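Local coordinates for halohydrin epoxidase A (Corynebacterium sp., PDB 4Z9F), which probably catalyses the reversible dehalogenation of vicinal halohydrins to epoxides, releasing halide, as a lyase built on the short-chain dehydrogenase/reductase scaffold, at residues V52-Q57 with L67-A72; A97-V102 with N144-P149. The protein carries 1 engineered substitution. All blocks are in the same frame, centred on the assembly; numbering follows the deposited sequence.

Contact 1 (V52-Q57 with L67-A72)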
ATOM      1  N   VAL C  52     -19.402  18.251  27.930  1.00 27.31           N
ATOM      2  CA  VAL C  52     -19.187  17.739  29.275  1.00 26.60           C
ATOM      3  C   VAL C  52     -17.710  17.389  29.397  1.00 31.58           C
ATOM      4  O   VAL C  52     -17.155  16.715  28.520  1.00 28.67           O
ATOM      5  CB  VAL C  52     -20.065  16.506  29.559  1.00 27.53           C
ATOM      6  CG1 VAL C  52     -19.599  15.792  30.820  1.00 27.50           C
ATOM      7  CG2 VAL C  52     -21.528  16.895  29.656  1.00 28.74           C
ATOM      8  N   ALA C  53     -17.073  17.858  30.465  1.00 29.91           N
ATOM      9  CA  ALA C  53     -15.676  17.550  30.739  1.00 30.11           C
ATOM     10  C   ALA C  53     -15.605  16.412  31.747  1.00 36.30           C
ATOM     11  O   ALA C  53     -16.037  16.568  32.893  1.00 32.19           O
ATOM     12  CB  ALA C  53     -14.930  18.778  31.267  1.00 31.23           C
ATOM     13  N   LEU C  54     -15.060  15.275  31.316  1.00 33.70           N
ATOM     14  CA  LEU C  54     -14.880  14.122  32.185  1.00 34.57           C
ATOM     15  C   LEU C  54     -13.678  14.303  33.093  1.00 36.81           C
ATOM     16  O   LEU C  54     -12.657  14.865  32.689  1.00 30.92           O
ATOM     17  CB  LEU C  54     -14.666  12.850  31.367  1.00 30.87           C
ATOM     18  CG  LEU C  54     -15.782  12.382  30.459  1.00 27.22           C
ATOM     19  CD1 LEU C  54     -15.322  11.133  29.709  1.00 26.46           C
ATOM     20  CD2 LEU C  54     -17.031  12.111  31.290  1.00 32.52           C
ATOM     21  N   ALA C  55     -13.783  13.779  34.314  1.00 31.11           N
ATOM     22  CA  ALA C  55     -12.620  13.727  35.181  1.00 31.76           C
ATOM     23  C   ALA C  55     -11.757  12.502  34.912  1.00 32.03           C
ATOM     24  O   ALA C  55     -10.551  12.542  35.182  1.00 33.03           O
ATOM     25  CB  ALA C  55     -13.058  13.740  36.649  1.00 39.24           C
ATOM     26  N   GLU C  56     -12.339  11.429  34.377  1.00 32.07           N
ATOM     27  CA  GLU C  56     -11.628  10.159  34.282  1.00 33.44           C
ATOM     28  C   GLU C  56     -10.442  10.271  33.338  1.00 29.97           C
ATOM     29  O   GLU C  56     -10.531  10.882  32.271  1.00 29.82           O
ATOM     30  CB  GLU C  56     -12.569   9.047  33.816  1.00 29.58           C
ATOM     31  CG  GLU C  56     -13.453   8.501  34.942  1.00 39.35           C
ATOM     32  CD  GLU C  56     -14.627   9.429  35.293  1.00 44.73           C
ATOM     33  OE1 GLU C  56     -15.415   9.069  36.213  1.00 51.87           O
ATOM     34  OE2 GLU C  56     -14.746  10.497  34.641  1.00 40.89           O
ATOM     35  N   GLN C  57      -9.324   9.672  33.750  1.00 32.39           N
ATOM     36  CA  GLN C  57      -8.087   9.690  32.985  1.00 32.15           C
ATOM     37  C   GLN C  57      -7.701   8.331  32.434  1.00 33.93           C
ATOM     38  O   GLN C  57      -6.851   8.265  31.540  1.00 32.99           O
ATOM     39  CB  GLN C  57      -6.931  10.215  33.853  1.00 37.05           C
ATOM     40  CG  GLN C  57      -7.111  11.660  34.277  1.00 32.49           C
ATOM     41  CD  GLN C  57      -7.215  12.575  33.079  1.00 34.19           C
ATOM     42  OE1 GLN C  57      -6.344  12.571  32.208  1.00 29.99           O
ATOM     43  NE2 GLN C  57      -8.298  13.341  33.008  1.00 34.45           N
ATOM     44  N   LEU C  67     -21.117   7.283  29.611  1.00 29.70           N
ATOM     45  CA  LEU C  67     -22.478   6.762  29.670  1.00 29.76           C
ATOM     46  C   LEU C  67     -23.238   7.270  30.886  1.00 33.03           C
ATOM     47  O   LEU C  67     -24.463   7.093  30.947  1.00 30.65           O
ATOM     48  CB  LEU C  67     -22.460   5.227  29.650  1.00 29.00           C
ATOM     49  CG  LEU C  67     -22.761   4.481  28.335  1.00 33.16           C
ATOM     50  CD1 LEU C  67     -23.255   5.380  27.207  1.00 31.97           C
ATOM     51  CD2 LEU C  67     -21.569   3.666  27.887  1.00 31.80           C
ATOM     52  N   GLN C  68     -22.555   7.907  31.842  1.00 32.17           N
ATOM     53  CA  GLN C  68     -23.260   8.628  32.896  1.00 34.40           C
ATOM     54  C   GLN C  68     -23.983   9.862  32.370  1.00 35.46           C
ATOM     55  O   GLN C  68     -24.744  10.474  33.126  1.00 34.62           O
ATOM     56  CB  GLN C  68     -22.287   9.044  34.009  1.00 38.11           C
ATOM     57  CG  GLN C  68     -21.727   7.896  34.856  1.00 40.70           C
ATOM     58  CD  GLN C  68     -22.734   7.330  35.863  1.00 52.07           C
ATOM     59  OE1 GLN C  68     -23.891   7.050  35.530  1.00 54.14           O
ATOM     60  NE2 GLN C  68     -22.291   7.171  37.107  1.00 53.52           N
ATOM     61  N   HIS C  69     -23.776  10.237  31.102  1.00 32.24           N
ATOM     62  CA  HIS C  69     -24.344  11.460  30.545  1.00 27.16           C
ATOM     63  C   HIS C  69     -25.303  11.212  29.386  1.00 28.85           C
ATOM     64  O   HIS C  69     -25.741  12.173  28.749  1.00 33.69           O
ATOM     65  CB  HIS C  69     -23.225  12.408  30.100  1.00 29.67           C
ATOM     66  CG  HIS C  69     -22.354  12.885  31.221  1.00 27.73           C
ATOM     67  ND1 HIS C  69     -21.149  12.296  31.533  1.00 32.08           N
ATOM     68  CD2 HIS C  69     -22.518  13.895  32.106  1.00 29.99           C
ATOM     69  CE1 HIS C  69     -20.604  12.923  32.560  1.00 31.37           C
ATOM     70  NE2 HIS C  69     -21.417  13.897  32.927  1.00 35.05           N
ATOM     71  N   GLY C  70     -25.657   9.967  29.110  1.00 29.68           N
ATOM     72  CA  GLY C  70     -26.544   9.662  28.004  1.00 32.10           C
ATOM     73  C   GLY C  70     -26.709   8.162  27.894  1.00 28.15           C
ATOM     74  O   GLY C  70     -25.994   7.388  28.539  1.00 34.34           O
ATOM     75  N   GLU C  71     -27.662   7.760  27.049  1.00 33.39           N
ATOM     76  CA  GLU C  71     -28.044   6.352  26.987  1.00 34.09           C
ATOM     77  C   GLU C  71     -27.169   5.538  26.034  1.00 33.89           C
ATOM     78  O   GLU C  71     -26.990   4.334  26.250  1.00 30.87           O
ATOM     79  CB  GLU C  71     -29.520   6.222  26.589  1.00 41.37           C
ATOM     80  CG  GLU C  71     -29.808   6.380  25.094  1.00 46.42           C
ATOM     81  CD  GLU C  71     -31.014   5.556  24.626  1.00 54.77           C
ATOM     82  OE1 GLU C  71     -31.207   5.454  23.388  1.00 56.88           O
ATOM     83  OE2 GLU C  71     -31.753   5.020  25.492  1.00 55.76           O
ATOM     84  N   ALA C  72     -26.624   6.154  24.984  1.00 32.42           N
ATOM     85  CA  ALA C  72     -25.774   5.431  24.043  1.00 28.43           C
ATOM     86  C   ALA C  72     -24.768   6.387  23.420  1.00 28.09           C
ATOM     87  O   ALA C  72     -25.077   7.561  23.190  1.00 28.47           O
ATOM     88  CB  ALA C  72     -26.601   4.759  22.938  1.00 29.93           C
TER
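V52 turns its CG1 anti to the backbone nitrogen (chi1 167°), while H69 carries its ring anti to its own carbonyl carbon (chi1 -63°), and the two side chains meet head-on. The result is a CH-pi contact: V52 CG1 lies 3.5 Å from the centroid of the H69 imidazole, 18° off the ring normal, and so sits over one face. It is displaced toward the rim, where H69 NE2 is its nearest atom at 3.4 Å. The other branch, V52 CG2, is farther off, 4.0 Å from H69 CD2. Two residues on, L54 does not aim its CB at the histidine, but the end of its side chain comes nearer, running by the ring the other way with CD2 3.9 Å from H69 CE1. That approach is oblique to the ring. The histidine is itself exposed, whereas L54 is buried, so the imidazole lies over the outer side of a small apolar patch. H69 belongs to a type I turn, L67 to G70, and its ring is further restrained by a weak hydrogen bond from ND1 to A65 O, which ties it back to the preceding helix. Taken together, the contact joins an edge strand of the Rossmann-type sheet to the turn that follows helix 62-67. V52 and L54 bond through their backbones to strand 27-30, V52 to V28 and C30, L54 to C30; helix 38-47 packs on V52 and A53, and L54 rests on A65 and T66 of helix 62-67.

Contact 2 (A97-V102 with N144-P149); sequences ADIRQV and NPLYGP
V102 N is gripped by two carbonyls of its own helix: D98 O at 2.9 Å, and, more weakly, I99 O. The V102 side chain, meanwhile, meets L146 and Y147. With its CG1 anti to the backbone nitrogen (chi1 168°), V102 puts this methyl against the start of the other helix, 3.6 Å from L146 O and 3.9 Å from Y147 CA. It is therefore backbone more than side chain that receives the valine. One turn back, I99 and L146 lie at a slant to each other, and the closest approach is made by I99 CG1 and L146 CD1, 3.8 Å apart. The chain just before helix 147-165 is tightened by G148 N bonding to N144 O at 2.9 Å. Y147 runs its ring off past this interface, resting on L106 and N87, and its hydroxyl is hydrogen-bonded to R151. The pair Y147 and R151, four residues apart, matches the Tyr and Arg of the Ser-Tyr-Arg triad of halohydrin dehalogenases, consistent with an active-site role. I111 of the second subunit packs on I99, and E104 of that subunit forms a salt bridge with R100, consistent with the four-helix-bundle interface by which short-chain dehydrogenase/reductase subunits associate. Across the two segments themselves the chemistry is purely van der Waals: four buried residues set the entry to helix 147-165, L146 and Y147, against helix 96-123, while the polar group of Y147 finds its partner beyond them.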
ATOM      1  N   ALA C  97      11.906   4.364  28.769  1.00 25.05           N
ATOM      2  CA  ALA C  97      10.644   4.915  29.255  1.00 27.48           C
ATOM      3  C   ALA C  97       9.960   5.757  28.186  1.00 29.17           C
ATOM      4  O   ALA C  97       8.726   5.755  28.078  1.00 26.72           O
ATOM      5  CB  ALA C  97      10.884   5.748  30.516  1.00 27.78           C
ATOM      6  N   ASP C  98      10.742   6.498  27.400  1.00 27.19           N
ATOM      7  CA  ASP C  98      10.160   7.306  26.336  1.00 28.66           C
ATOM      8  C   ASP C  98       9.625   6.430  25.204  1.00 25.45           C
ATOM      9  O   ASP C  98       8.530   6.678  24.691  1.00 25.42           O
ATOM     10  CB  ASP C  98      11.198   8.302  25.818  1.00 29.77           C
ATOM     11  CG  ASP C  98      11.379   9.506  26.740  1.00 32.36           C
ATOM     12  OD1 ASP C  98      10.794   9.519  27.849  1.00 28.63           O
ATOM     13  OD2 ASP C  98      12.123  10.438  26.350  1.00 31.65           O
ATOM     14  N   ILE C  99      10.387   5.407  24.799  1.00 26.99           N
ATOM     15  CA  ILE C  99       9.888   4.440  23.816  1.00 24.25           C
ATOM     16  C   ILE C  99       8.553   3.867  24.272  1.00 27.64           C
ATOM     17  O   ILE C  99       7.568   3.852  23.524  1.00 25.81           O
ATOM     18  CB  ILE C  99      10.917   3.318  23.590  1.00 26.06           C
ATOM     19  CG1 ILE C  99      12.201   3.852  22.935  1.00 20.86           C
ATOM     20  CG2 ILE C  99      10.307   2.209  22.745  1.00 26.47           C
ATOM     21  CD1 ILE C  99      13.356   2.858  23.002  1.00 24.51           C
ATOM     22  N   ARG C 100       8.497   3.395  25.520  1.00 27.93           N
ATOM     23  CA  ARG C 100       7.255   2.812  26.018  1.00 30.12           C
ATOM     24  C   ARG C 100       6.138   3.846  26.073  1.00 25.53           C
ATOM     25  O   ARG C 100       4.980   3.529  25.778  1.00 24.09           O
ATOM     26  CB  ARG C 100       7.482   2.181  27.390  1.00 28.67           C
ATOM     27  CG  ARG C 100       8.368   0.944  27.329  1.00 30.44           C
ATOM     28  CD  ARG C 100       8.499   0.249  28.675  1.00 28.36           C
ATOM     29  NE  ARG C 100       9.464  -0.848  28.600  1.00 32.44           N
ATOM     30  CZ  ARG C 100       9.179  -2.054  28.118  1.00 27.29           C
ATOM     31  NH1 ARG C 100       7.955  -2.311  27.677  1.00 24.90           N
ATOM     32  NH2 ARG C 100      10.116  -2.999  28.075  1.00 29.55           N
ATOM     33  N   GLN C 101       6.456   5.089  26.449  1.00 26.74           N
ATOM     34  CA  GLN C 101       5.408   6.105  26.501  1.00 23.38           C
ATOM     35  C   GLN C 101       4.855   6.414  25.117  1.00 23.15           C
ATOM     36  O   GLN C 101       3.686   6.793  24.984  1.00 22.49           O
ATOM     37  CB  GLN C 101       5.929   7.390  27.139  1.00 26.88           C
ATOM     38  CG  GLN C 101       4.860   8.462  27.208  1.00 24.82           C
ATOM     39  CD  GLN C 101       5.355   9.731  27.836  1.00 24.63           C
ATOM     40  OE1 GLN C 101       6.507   9.813  28.261  1.00 29.79           O
ATOM     41  NE2 GLN C 101       4.499  10.739  27.884  1.00 27.47           N
ATOM     42  N   VAL C 102       5.683   6.288  24.082  1.00 22.83           N
ATOM     43  CA  VAL C 102       5.193   6.520  22.727  1.00 22.34           C
ATOM     44  C   VAL C 102       4.139   5.483  22.371  1.00 20.94           C
ATOM     45  O   VAL C 102       3.054   5.812  21.869  1.00 23.08           O
ATOM     46  CB  VAL C 102       6.362   6.505  21.727  1.00 23.90           C
ATOM     47  CG1 VAL C 102       5.836   6.460  20.295  1.00 22.43           C
ATOM     48  CG2 VAL C 102       7.249   7.722  21.958  1.00 27.16           C
ATOM     49  N   ASN C 144      10.531  10.187  12.371  1.00 24.60           N
ATOM     50  CA  ASN C 144       9.510   9.566  13.219  1.00 24.68           C
ATOM     51  C   ASN C 144       9.709   8.052  13.337  1.00 18.95           C
ATOM     52  O   ASN C 144       8.773   7.288  13.076  1.00 23.49           O
ATOM     53  CB  ASN C 144       8.110   9.848  12.675  1.00 23.13           C
ATOM     54  CG  ASN C 144       7.813  11.314  12.510  1.00 27.18           C
ATOM     55  OD1 ASN C 144       7.488  11.772  11.407  1.00 25.35           O
ATOM     56  ND2 ASN C 144       7.889  12.064  13.603  1.00 28.02           N
ATOM     57  N   PRO C 145      10.882   7.575  13.773  1.00 21.06           N
ATOM     58  CA  PRO C 145      11.114   6.122  13.776  1.00 21.97           C
ATOM     59  C   PRO C 145      10.521   5.382  14.964  1.00 19.68           C
ATOM     60  O   PRO C 145      10.583   4.146  14.988  1.00 21.63           O
ATOM     61  CB  PRO C 145      12.641   6.016  13.784  1.00 22.65           C
ATOM     62  CG  PRO C 145      13.065   7.239  14.584  1.00 23.83           C
ATOM     63  CD  PRO C 145      12.042   8.313  14.319  1.00 22.29           C
ATOM     64  N   LEU C 146       9.986   6.079  15.959  1.00 23.51           N
ATOM     65  CA  LEU C 146       9.256   5.436  17.044  1.00 22.46           C
ATOM     66  C   LEU C 146       7.780   5.781  17.014  1.00 22.58           C
ATOM     67  O   LEU C 146       6.933   4.898  17.203  1.00 21.40           O
ATOM     68  CB  LEU C 146       9.848   5.838  18.399  1.00 21.25           C
ATOM     69  CG  LEU C 146      11.303   5.401  18.591  1.00 23.29           C
ATOM     70  CD1 LEU C 146      11.865   5.988  19.869  1.00 24.60           C
ATOM     71  CD2 LEU C 146      11.397   3.881  18.600  1.00 27.89           C
ATOM     72  N   TYR C 147       7.491   7.057  16.755  1.00 20.84           N
ATOM     73  CA  TYR C 147       6.132   7.555  16.560  1.00 20.35           C
ATOM     74  C   TYR C 147       5.452   6.891  15.370  1.00 21.90           C
ATOM     75  O   TYR C 147       4.257   6.580  15.423  1.00 19.68           O
ATOM     76  CB  TYR C 147       6.207   9.068  16.364  1.00 19.69           C
ATOM     77  CG  TYR C 147       4.931   9.854  16.132  1.00 18.70           C
ATOM     78  CD1 TYR C 147       4.551  10.224  14.850  1.00 22.05           C
ATOM     79  CD2 TYR C 147       4.172  10.321  17.192  1.00 22.55           C
ATOM     80  CE1 TYR C 147       3.414  10.990  14.629  1.00 20.52           C
ATOM     81  CE2 TYR C 147       3.033  11.077  16.983  1.00 21.18           C
ATOM     82  CZ  TYR C 147       2.661  11.415  15.697  1.00 20.82           C
ATOM     83  OH  TYR C 147       1.533  12.174  15.466  1.00 20.76           O
ATOM     84  N   GLY C 148       6.185   6.687  14.276  1.00 18.26           N
ATOM     85  CA  GLY C 148       5.637   6.017  13.118  1.00 18.50           C
ATOM     86  C   GLY C 148       5.127   4.623  13.437  1.00 19.22           C
ATOM     87  O   GLY C 148       3.959   4.307  13.189  1.00 20.64           O
ATOM     88  N   PRO C 149       6.003   3.746  13.945  1.00 20.68           N
ATOM     89  CA  PRO C 149       5.543   2.406  14.353  1.00 18.35           C
ATOM     90  C   PRO C 149       4.301   2.419  15.235  1.00 23.06           C
ATOM     91  O   PRO C 149       3.366   1.643  14.995  1.00 19.34           O
ATOM     92  CB  PRO C 149       6.766   1.851  15.087  1.00 18.78           C
ATOM     93  CG  PRO C 149       7.909   2.427  14.301  1.00 20.62           C
ATOM     94  CD  PRO C 149       7.475   3.833  13.949  1.00 18.91           C
TER

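How the contacts relate
Both segments of contact 1 come earlier in the chain than either segment of contact 2, and the two contacts have centres 30 Å apart and nearest atoms about 12 Å apart. Both belong to the same Rossmann-type domain, built on one parallel sheet. Contact 1 belongs to one margin of that sheet, where strand 52-53 is outermost within the chain, and it leads on through strand 73-79 into helix 96-123. Contact 2 then pairs that helix with helix 147-165, the two being separated in sequence by strand 127-132. The assembly divides them as well: a second subunit reaches contact 2, whereas no other chain touches contact 1. One is thus peripheral packing, the other part of the subunit interface beside the probable active site.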